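Side-chain contacts in angiotensin-converting enzyme (Anopheles gambiae, PDB 6S1Y), which probably acts as a zinc-dependent peptidase of the angiotensin-converting enzyme family, trimming short peptides, and here holds a gamma-linked diglutamate in its active-site cleft: residues L252-Q255 with T256-N259; F421-A424 with G425-L429; A144-E148 with P149-K153. One frame throughout, in Å; residues are numbered along the deposited sequence. Where two conformers were deposited one is given.

From the N terminus, contact 3 comes first: residues 144-153 form the turn that carries the chain from helix 135-145 into helix 149-163. Contact 1 follows about a hundred residues later, in the loop between strand 244-245 and helix 276-281, and contact 2 is a run of turns within helix 414-429. Each closes only a local loop, and they lie in series, neither nesting nor crossing. Contact 1 is the middle piece. W257 N probably donates to V426 O of contact 2, and the carbonyl of N259 takes a weak hydrogen bond from R147 NH2 of contact 3. The 252-259 loop thus links helix 414-429 to the 135-145/149-163 turn while Q255 enters the ligand pocket.

Contact 1 of 3, residues L252-Q255 with T256-N259; sequences LWAQ and TWDN. With KSN ((2~{S})-2-[[(4~{S})-4-azanyl-5-oxidanyl-5-oxidanylidene-pentanoyl]amino]pentanedioic acid), chain H.
One hydrogen bond spans the turn: W257 NE1 donates to A254 O over 2.9 Å. The bond is a tilted one. The indole nitrogen stands 51° out of the carbonyl plane of A254, while the oxygen sits at the edge of the indole, somewhat off its plane. With chi1 of -48°, W257 holds its ring on the side of its own backbone N, and from there the pyrrole edge reaches A254; W257 NE1 also lies 4.0 Å from A254 CB. A second polar link runs along the chain, where T256 OG1 donates to D258 OD1 at 3.2 Å, nearly in line with the C-O bond of the carboxylate.

Through Q255 the loop contributes to the ligand pocket of this ACE-family fold. The glutamine chain is extended beyond CG and delivers the amide to the bound diglutamate, where Q255 NE2 donates to KSN O19 at 3.0 Å with a fairly straight angle of 162°. K485 hydrogen-bonds to OE1, so both ends of the amide are engaged and its rotation is fixed; K485 also bonds to the ligand.

Van der Waals contact is slighter. The side chains of Q255 and T256 run side by side in the same direction, with Q255 CG 4.1 Å from T256 OG1. The apolar part comes from F431 of helix 431-447, which packs against both.

Contact 2 of 3, residues F421-A424 with G425-L429; sequences FYRA and GVTKL
Successive i to i+4 bonds carry the helix from F421-A424 into G425-L429, with a wider pi-type turn at 425-429: G425 N donates to F421 O, V426 N to Y422 O and K428 N to A424 O.

R423 O takes two donors from one residue. T427 N donates to R423 O at 3.0 Å, whereas T427 OG1 comes to R423 O from above the carbonyl plane, 43° out of it, at 2.7 Å. The threonine hydroxyl lies beside its own backbone N (chi1 -59°), which turns it back toward the preceding turn. A water then donates to T427 OG1 and accepts from R423 NH1 at 3.0 Å, lying in the plane of the guanidinium at its edge. The arginine chain, bent at chi3, swings its head round to that water, and its other terminal nitrogen, NH2, forms a salt bridge with D262.

One turn apart, Y422 and V426 make a CH-pi contact. V426 CG1 lies over one face of the phenol ring, shifted toward the rim, 4.2 Å from the centroid and 3.9 Å from Y422 CZ. The phenol OH is hydrogen-bonded to T264 OG1.

This apolar side of helix 414-429 rests on L221 and V225 of helix 203-233. F421 reaches helix 577-590, and K428 packs on D389 and L393 of helix 381-395.

Contact 3 of 3, residues A144-E148 with P149-K153; sequences ANHRE and PEELK
A histidine meets a glutamate five residues on, and one of its ring nitrogens, ND1, faces both oxygens of the carboxylate. H146 ND1 donates to E151 OE2 at 2.8 Å, although the angle at the hydrogen is only 133°; the longer approach of H146 ND1 to E151 OE1, 3.3 Å, is weak but straighter. The imidazole and the carboxylate are turned 74° against each other. OE1 lies in the ring plane at its edge, whereas ND1 approaches OE2 from above the carboxylate plane. E151 gets there by being fully stretched, with CG anti to the backbone N (chi1 175°), so that its carboxylate reaches back past the start of its helix.

The setting is a helix-loop-helix corner: helix 135-145 ends, H146 leaves the helical path, and E148 is the N-cap of helix 149-163. In the conformer described here the E148 chain, bent at chi2, folds over the first turn and caps it; a second conformer exists, which makes this part less certain. E148 OE2 accepts from E150 N at 3.2 Å, met from above the carboxylate plane, and E148 OE1 takes a weak bond from E151 N. In this conformer the first-turn N-H groups may stabilise its negative charge. P149 takes the first helical position, where it needs no N-H donor, and E148 O accepts from L152 N at 2.9 Å.

R147 turns back to helix 135-145, with R147 NH1 donating to A144 O at 2.7 Å. Its guanidinium also makes a cation-pi contact with F263. L152 CD1 comes to 3.5 Å from H146 O, and the leucine packs on F143 of helix 135-145.

Contact 1 of 3, residues L252-Q255 with T256-N259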
loop_
_atom_site.group_PDB
_atom_site.type_symbol
_atom_site.label_atom_id
_atom_site.label_comp_id
_atom_site.label_asym_id
_atom_site.label_seq_id
_atom_site.Cartn_x
_atom_site.Cartn_y
_atom_site.Cartn_z
ATOM N N LEU A 252 -6.656 2.440 -12.772
ATOM C CA LEU A 252 -6.957 1.174 -13.429
ATOM C C LEU A 252 -7.677 0.187 -12.510
ATOM O O LEU A 252 -8.415 -0.681 -12.992
ATOM C CB LEU A 252 -5.672 0.519 -13.937
ATOM C CG LEU A 252 -5.316 0.715 -15.409
ATOM C CD1 LEU A 252 -3.954 0.135 -15.693
ATOM C CD2 LEU A 252 -6.364 0.061 -16.290
ATOM N N TRP A 253 -7.458 0.270 -11.203
ATOM C CA TRP A 253 -8.084 -0.613 -10.243
ATOM C C TRP A 253 -9.204 0.064 -9.464
ATOM O O TRP A 253 -9.842 -0.579 -8.630
ATOM C CB TRP A 253 -7.005 -1.144 -9.300
ATOM C CG TRP A 253 -5.831 -1.644 -10.083
ATOM C CD1 TRP A 253 -5.669 -2.891 -10.591
ATOM C CD2 TRP A 253 -4.672 -0.890 -10.476
ATOM N NE1 TRP A 253 -4.475 -2.980 -11.267
ATOM C CE2 TRP A 253 -3.852 -1.754 -11.227
ATOM C CE3 TRP A 253 -4.241 0.427 -10.248
ATOM C CZ2 TRP A 253 -2.624 -1.357 -11.735
ATOM C CZ3 TRP A 253 -3.021 0.832 -10.779
ATOM C CH2 TRP A 253 -2.222 -0.062 -11.512
ATOM N N ALA A 254 -9.455 1.349 -9.721
ATOM C CA ALA A 254 -10.434 2.146 -8.971
ATOM C C ALA A 254 -10.140 2.140 -7.484
ATOM O O ALA A 254 -11.064 2.242 -6.663
ATOM C CB ALA A 254 -11.859 1.652 -9.226
ATOM N N GLN A 255 -8.864 2.021 -7.113
ATOM C CA GLN A 255 -8.536 1.916 -5.696
ATOM C C GLN A 255 -8.525 3.272 -5.005
ATOM O O GLN A 255 -8.786 3.356 -3.807
ATOM C CB GLN A 255 -7.186 1.222 -5.522
ATOM C CG GLN A 255 -5.977 2.002 -5.997
ATOM C CD GLN A 255 -4.716 1.148 -5.925
ATOM O OE1 GLN A 255 -4.644 0.092 -6.570
ATOM N NE2 GLN A 255 -3.762 1.541 -5.086
ATOM N N THR A 256 -8.187 4.331 -5.729
ATOM C CA THR A 256 -8.278 5.697 -5.243
ATOM C C THR A 256 -8.819 6.522 -6.400
ATOM O O THR A 256 -8.496 6.244 -7.563
ATOM C CB THR A 256 -6.925 6.248 -4.783
ATOM O OG1 THR A 256 -5.971 6.074 -5.829
ATOM C CG2 THR A 256 -6.418 5.491 -3.558
ATOM N N TRP A 257 -9.641 7.518 -6.096
ATOM C CA TRP A 257 -10.288 8.302 -7.133
ATOM C C TRP A 257 -9.803 9.746 -7.151
ATOM O O TRP A 257 -10.491 10.615 -7.686
ATOM C CB TRP A 257 -11.812 8.255 -6.958
ATOM C CG TRP A 257 -12.394 6.880 -6.750
ATOM C CD1 TRP A 257 -11.817 5.678 -7.046
ATOM C CD2 TRP A 257 -13.679 6.575 -6.194
ATOM N NE1 TRP A 257 -12.667 4.647 -6.696
ATOM C CE2 TRP A 257 -13.811 5.178 -6.169
ATOM C CE3 TRP A 257 -14.731 7.360 -5.691
ATOM C CZ2 TRP A 257 -14.958 4.545 -5.672
ATOM C CZ3 TRP A 257 -15.861 6.724 -5.187
ATOM C CH2 TRP A 257 -15.963 5.338 -5.190
ATOM N N ASP A 258 -8.619 10.010 -6.590
ATOM C CA ASP A 258 -8.059 11.350 -6.542
ATOM C C ASP A 258 -8.001 12.015 -7.907
ATOM O O ASP A 258 -8.188 13.229 -8.005
ATOM C CB ASP A 258 -6.656 11.300 -5.913
ATOM C CG ASP A 258 -5.718 10.309 -6.616
ATOM O OD1 ASP A 258 -6.059 9.099 -6.715
ATOM O OD2 ASP A 258 -4.631 10.737 -7.061
ATOM N N ASN A 259 -7.773 11.243 -8.976
ATOM C CA ASN A 259 -7.628 11.836 -10.308
ATOM C C ASN A 259 -8.929 12.370 -10.894
ATOM O O ASN A 259 -8.880 13.134 -11.864
ATOM C CB ASN A 259 -7.031 10.824 -11.294
ATOM C CG ASN A 259 -5.559 10.581 -11.056
ATOM O OD1 ASN A 259 -4.800 11.522 -10.813
ATOM N ND2 ASN A 259 -5.146 9.313 -11.098
HETATM C C10 KSN H . 6.834 -4.040 -2.283
HETATM C C13 KSN H . 4.829 -0.045 -1.009
HETATM C C17 KSN H . -0.823 0.754 -4.203
HETATM C C02 KSN H . -0.347 1.559 -2.988
HETATM C C03 KSN H . 1.019 1.157 -2.413
HETATM C C04 KSN H . 1.959 0.394 -3.331
HETATM C C05 KSN H . 3.319 1.084 -3.612
HETATM C C07 KSN H . 4.709 -0.723 -2.396
HETATM C C08 KSN H . 5.865 -1.662 -2.718
HETATM C C09 KSN H . 5.893 -2.912 -1.818
HETATM N N01 KSN H . -1.327 1.467 -1.900
HETATM N N06 KSN H . 4.605 0.499 -3.206
HETATM O O11 KSN H . 7.232 -4.068 -3.489
HETATM O O12 KSN H . 7.212 -4.960 -1.478
HETATM O O14 KSN H . 5.504 1.018 -0.921
HETATM O O15 KSN H . 4.251 -0.491 0.001
HETATM O O16 KSN H . 3.335 2.098 -4.244
HETATM O O18 KSN H . -0.454 1.141 -5.344
HETATM O O19 KSN H . -1.565 -0.263 -4.138
#

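Contact 2 of 3, residues F421-A424 with G425-L429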
loop_
_atom_site.group_PDB
_atom_site.type_symbol
_atom_site.label_atom_id
_atom_site.label_comp_id
_atom_site.label_asym_id
_atom_site.label_seq_id
_atom_site.Cartn_x
_atom_site.Cartn_y
_atom_site.Cartn_z
ATOM N N PHE A 421 -12.286 18.611 1.937
ATOM C CA PHE A 421 -12.757 17.356 2.528
ATOM C C PHE A 421 -13.088 16.329 1.445
ATOM O O PHE A 421 -12.840 15.124 1.602
ATOM C CB PHE A 421 -14.008 17.602 3.387
ATOM C CG PHE A 421 -13.820 18.583 4.518
ATOM C CD1 PHE A 421 -12.567 18.832 5.072
ATOM C CD2 PHE A 421 -14.913 19.269 5.026
ATOM C CE1 PHE A 421 -12.409 19.773 6.123
ATOM C CE2 PHE A 421 -14.776 20.198 6.076
ATOM C CZ PHE A 421 -13.526 20.444 6.627
ATOM N N TYR A 422 -13.696 16.788 0.353
ATOM C CA TYR A 422 -14.067 15.896 -0.736
ATOM C C TYR A 422 -12.838 15.248 -1.343
ATOM O O TYR A 422 -12.760 14.020 -1.452
ATOM C CB TYR A 422 -14.835 16.678 -1.791
ATOM C CG TYR A 422 -15.263 15.863 -2.961
ATOM C CD1 TYR A 422 -16.315 14.933 -2.839
ATOM C CD2 TYR A 422 -14.633 15.993 -4.200
ATOM C CE1 TYR A 422 -16.722 14.166 -3.920
ATOM C CE2 TYR A 422 -15.048 15.244 -5.297
ATOM C CZ TYR A 422 -16.089 14.325 -5.144
ATOM O OH TYR A 422 -16.505 13.566 -6.201
ATOM N N ARG A 423 -11.863 16.057 -1.745
ATOM C CA ARG A 423 -10.630 15.501 -2.272
ATOM C C ARG A 423 -10.065 14.448 -1.327
ATOM O O ARG A 423 -9.696 13.348 -1.758
ATOM C CB ARG A 423 -9.598 16.608 -2.511
ATOM C CG ARG A 423 -8.220 16.037 -2.919
ATOM C CD ARG A 423 -7.241 17.100 -3.393
ATOM N NE ARG A 423 -7.572 17.534 -4.745
ATOM C CZ ARG A 423 -7.199 16.889 -5.849
ATOM N NH1 ARG A 423 -6.458 15.793 -5.767
ATOM N NH2 ARG A 423 -7.562 17.355 -7.037
ATOM N N ALA A 424 -9.989 14.764 -0.022
ATOM C CA ALA A 424 -9.445 13.773 0.903
ATOM C C ALA A 424 -10.267 12.475 0.866
ATOM O O ALA A 424 -9.704 11.379 0.856
ATOM C CB ALA A 424 -9.381 14.339 2.327
ATOM N N GLY A 425 -11.600 12.585 0.843
ATOM C CA GLY A 425 -12.431 11.388 0.816
ATOM C C GLY A 425 -12.178 10.517 -0.400
ATOM O O GLY A 425 -12.072 9.285 -0.288
ATOM N N VAL A 426 -12.082 11.133 -1.580
ATOM C CA VAL A 426 -11.944 10.324 -2.779
ATOM C C VAL A 426 -10.521 9.824 -2.935
ATOM O O VAL A 426 -10.273 8.899 -3.711
ATOM C CB VAL A 426 -12.396 11.081 -4.044
ATOM C CG1 VAL A 426 -13.887 11.346 -3.981
ATOM C CG2 VAL A 426 -11.644 12.391 -4.231
ATOM N N THR A 427 -9.575 10.423 -2.214
ATOM C CA THR A 427 -8.187 9.988 -2.248
ATOM C C THR A 427 -7.969 8.820 -1.306
ATOM O O THR A 427 -7.318 7.843 -1.670
ATOM C CB THR A 427 -7.241 11.139 -1.854
ATOM O OG1 THR A 427 -7.410 12.246 -2.749
ATOM C CG2 THR A 427 -5.789 10.664 -1.872
ATOM N N LYS A 428 -8.501 8.915 -0.086
ATOM C CA LYS A 428 -8.172 7.988 0.992
ATOM C C LYS A 428 -9.338 7.143 1.477
ATOM O O LYS A 428 -9.158 5.956 1.725
ATOM C CB LYS A 428 -7.576 8.751 2.199
ATOM C CG LYS A 428 -6.391 9.666 1.797
ATOM C CD LYS A 428 -5.441 9.962 2.936
ATOM C CE LYS A 428 -4.633 8.713 3.349
ATOM N NZ LYS A 428 -3.433 8.380 2.508
ATOM N N LEU A 429 -10.534 7.704 1.637
ATOM C CA LEU A 429 -11.581 6.898 2.248
ATOM C C LEU A 429 -11.972 5.735 1.346
ATOM O O LEU A 429 -12.188 4.624 1.834
ATOM C CB LEU A 429 -12.794 7.753 2.587
ATOM C CG LEU A 429 -13.880 6.934 3.270
ATOM C CD1 LEU A 429 -13.446 6.535 4.667
ATOM C CD2 LEU A 429 -15.158 7.712 3.324
HETATM O O HOH W 1 -5.446 13.932 -3.601
#

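Contact 3 of 3, residues A144-E148 with P149-K153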
loop_
_atom_site.group_PDB
_atom_site.type_symbol
_atom_site.label_atom_id
_atom_site.label_comp_id
_atom_site.label_asym_id
_atom_site.label_seq_id
_atom_site.Cartn_x
_atom_site.Cartn_y
_atom_site.Cartn_z
ATOM N N ALA A 144 -5.496 8.901 -15.526
ATOM C CA ALA A 144 -5.589 10.031 -14.603
ATOM C C ALA A 144 -6.260 11.240 -15.263
ATOM O O ALA A 144 -7.122 11.887 -14.649
ATOM C CB ALA A 144 -4.210 10.396 -14.063
ATOM N N ASN A 145 -5.952 11.511 -16.527
ATOM C CA ASN A 145 -6.279 12.793 -17.125
ATOM C C ASN A 145 -7.227 12.752 -18.316
ATOM O O ASN A 145 -7.753 13.808 -18.674
ATOM C CB ASN A 145 -4.996 13.508 -17.598
ATOM C CG ASN A 145 -3.959 13.647 -16.495
ATOM O OD1 ASN A 145 -2.814 13.265 -16.670
ATOM N ND2 ASN A 145 -4.359 14.197 -15.361
ATOM N N HIS A 146 -7.433 11.604 -18.964
ATOM C CA HIS A 146 -8.267 11.552 -20.153
ATOM C C HIS A 146 -9.701 11.207 -19.783
ATOM O O HIS A 146 -9.943 10.223 -19.082
ATOM C CB HIS A 146 -7.775 10.509 -21.155
ATOM C CG HIS A 146 -6.464 10.836 -21.793
ATOM N ND1 HIS A 146 -6.132 10.403 -23.059
ATOM C CD2 HIS A 146 -5.387 11.519 -21.334
ATOM C CE1 HIS A 146 -4.917 10.821 -23.358
ATOM N NE2 HIS A 146 -4.444 11.505 -22.333
ATOM N N ARG A 147 -10.650 11.994 -20.287
ATOM C CA ARG A 147 -12.056 11.776 -19.992
ATOM C C ARG A 147 -12.821 11.270 -21.210
ATOM O O ARG A 147 -13.884 11.801 -21.537
ATOM C CB ARG A 147 -12.694 13.072 -19.500
ATOM C CG ARG A 147 -11.881 13.799 -18.445
ATOM C CD ARG A 147 -11.827 13.042 -17.123
ATOM N NE ARG A 147 -11.026 13.809 -16.173
ATOM C CZ ARG A 147 -10.031 13.328 -15.426
ATOM N NH1 ARG A 147 -9.718 12.045 -15.455
ATOM N NH2 ARG A 147 -9.360 14.149 -14.616
ATOM N N GLU A 148 -12.283 10.284 -21.917
ATOM C CA GLU A 148 -12.955 9.720 -23.088
ATOM C C GLU A 148 -13.263 8.259 -22.806
ATOM O O GLU A 148 -12.343 7.419 -22.818
ATOM C CB GLU A 148 -12.115 9.865 -24.359
ATOM C CG GLU A 148 -12.982 10.009 -25.626
ATOM C CD GLU A 148 -13.519 8.684 -26.141
ATOM O OE1 GLU A 148 -12.743 7.993 -26.833
ATOM O OE2 GLU A 148 -14.701 8.332 -25.869
ATOM N N PRO A 149 -14.529 7.917 -22.547
ATOM C CA PRO A 149 -14.859 6.553 -22.076
ATOM C C PRO A 149 -14.408 5.430 -22.988
ATOM O O PRO A 149 -13.960 4.391 -22.488
ATOM C CB PRO A 149 -16.392 6.590 -21.966
ATOM C CG PRO A 149 -16.713 8.018 -21.746
ATOM C CD PRO A 149 -15.704 8.810 -22.524
ATOM N N GLU A 150 -14.538 5.587 -24.306
ATOM C CA GLU A 150 -14.174 4.507 -25.209
ATOM C C GLU A 150 -12.668 4.293 -25.233
ATOM O O GLU A 150 -12.203 3.153 -25.368
ATOM C CB GLU A 150 -14.701 4.789 -26.613
ATOM C CG GLU A 150 -16.159 4.423 -26.806
ATOM C CD GLU A 150 -16.424 2.931 -26.589
ATOM O OE1 GLU A 150 -17.263 2.596 -25.713
ATOM O OE2 GLU A 150 -15.795 2.092 -27.284
ATOM N N GLU A 151 -11.891 5.358 -25.084
ATOM C CA GLU A 151 -10.443 5.212 -24.977
ATOM C C GLU A 151 -10.075 4.543 -23.656
ATOM O O GLU A 151 -9.287 3.585 -23.623
ATOM C CB GLU A 151 -9.781 6.586 -25.099
ATOM C CG GLU A 151 -8.272 6.587 -24.888
ATOM C CD GLU A 151 -7.652 7.993 -24.874
ATOM O OE1 GLU A 151 -8.386 8.994 -25.019
ATOM O OE2 GLU A 151 -6.424 8.091 -24.695
ATOM N N LEU A 152 -10.660 5.018 -22.558
ATOM C CA LEU A 152 -10.434 4.382 -21.266
ATOM C C LEU A 152 -10.810 2.905 -21.301
ATOM O O LEU A 152 -10.080 2.058 -20.780
ATOM C CB LEU A 152 -11.234 5.122 -20.198
ATOM C CG LEU A 152 -10.743 6.553 -19.978
ATOM C CD1 LEU A 152 -11.815 7.328 -19.244
ATOM C CD2 LEU A 152 -9.465 6.553 -19.198
ATOM N N LYS A 153 -11.932 2.571 -21.936
ATOM C CA LYS A 153 -12.349 1.174 -21.984
ATOM C C LYS A 153 -11.351 0.317 -22.763
ATOM O O LYS A 153 -10.980 -0.781 -22.321
ATOM C CB LYS A 153 -13.748 1.082 -22.588
ATOM C CG LYS A 153 -14.143 -0.304 -22.989
ATOM C CD LYS A 153 -15.644 -0.416 -23.145
ATOM C CE LYS A 153 -16.149 0.336 -24.343
ATOM N NZ LYS A 153 -17.623 0.589 -24.178
#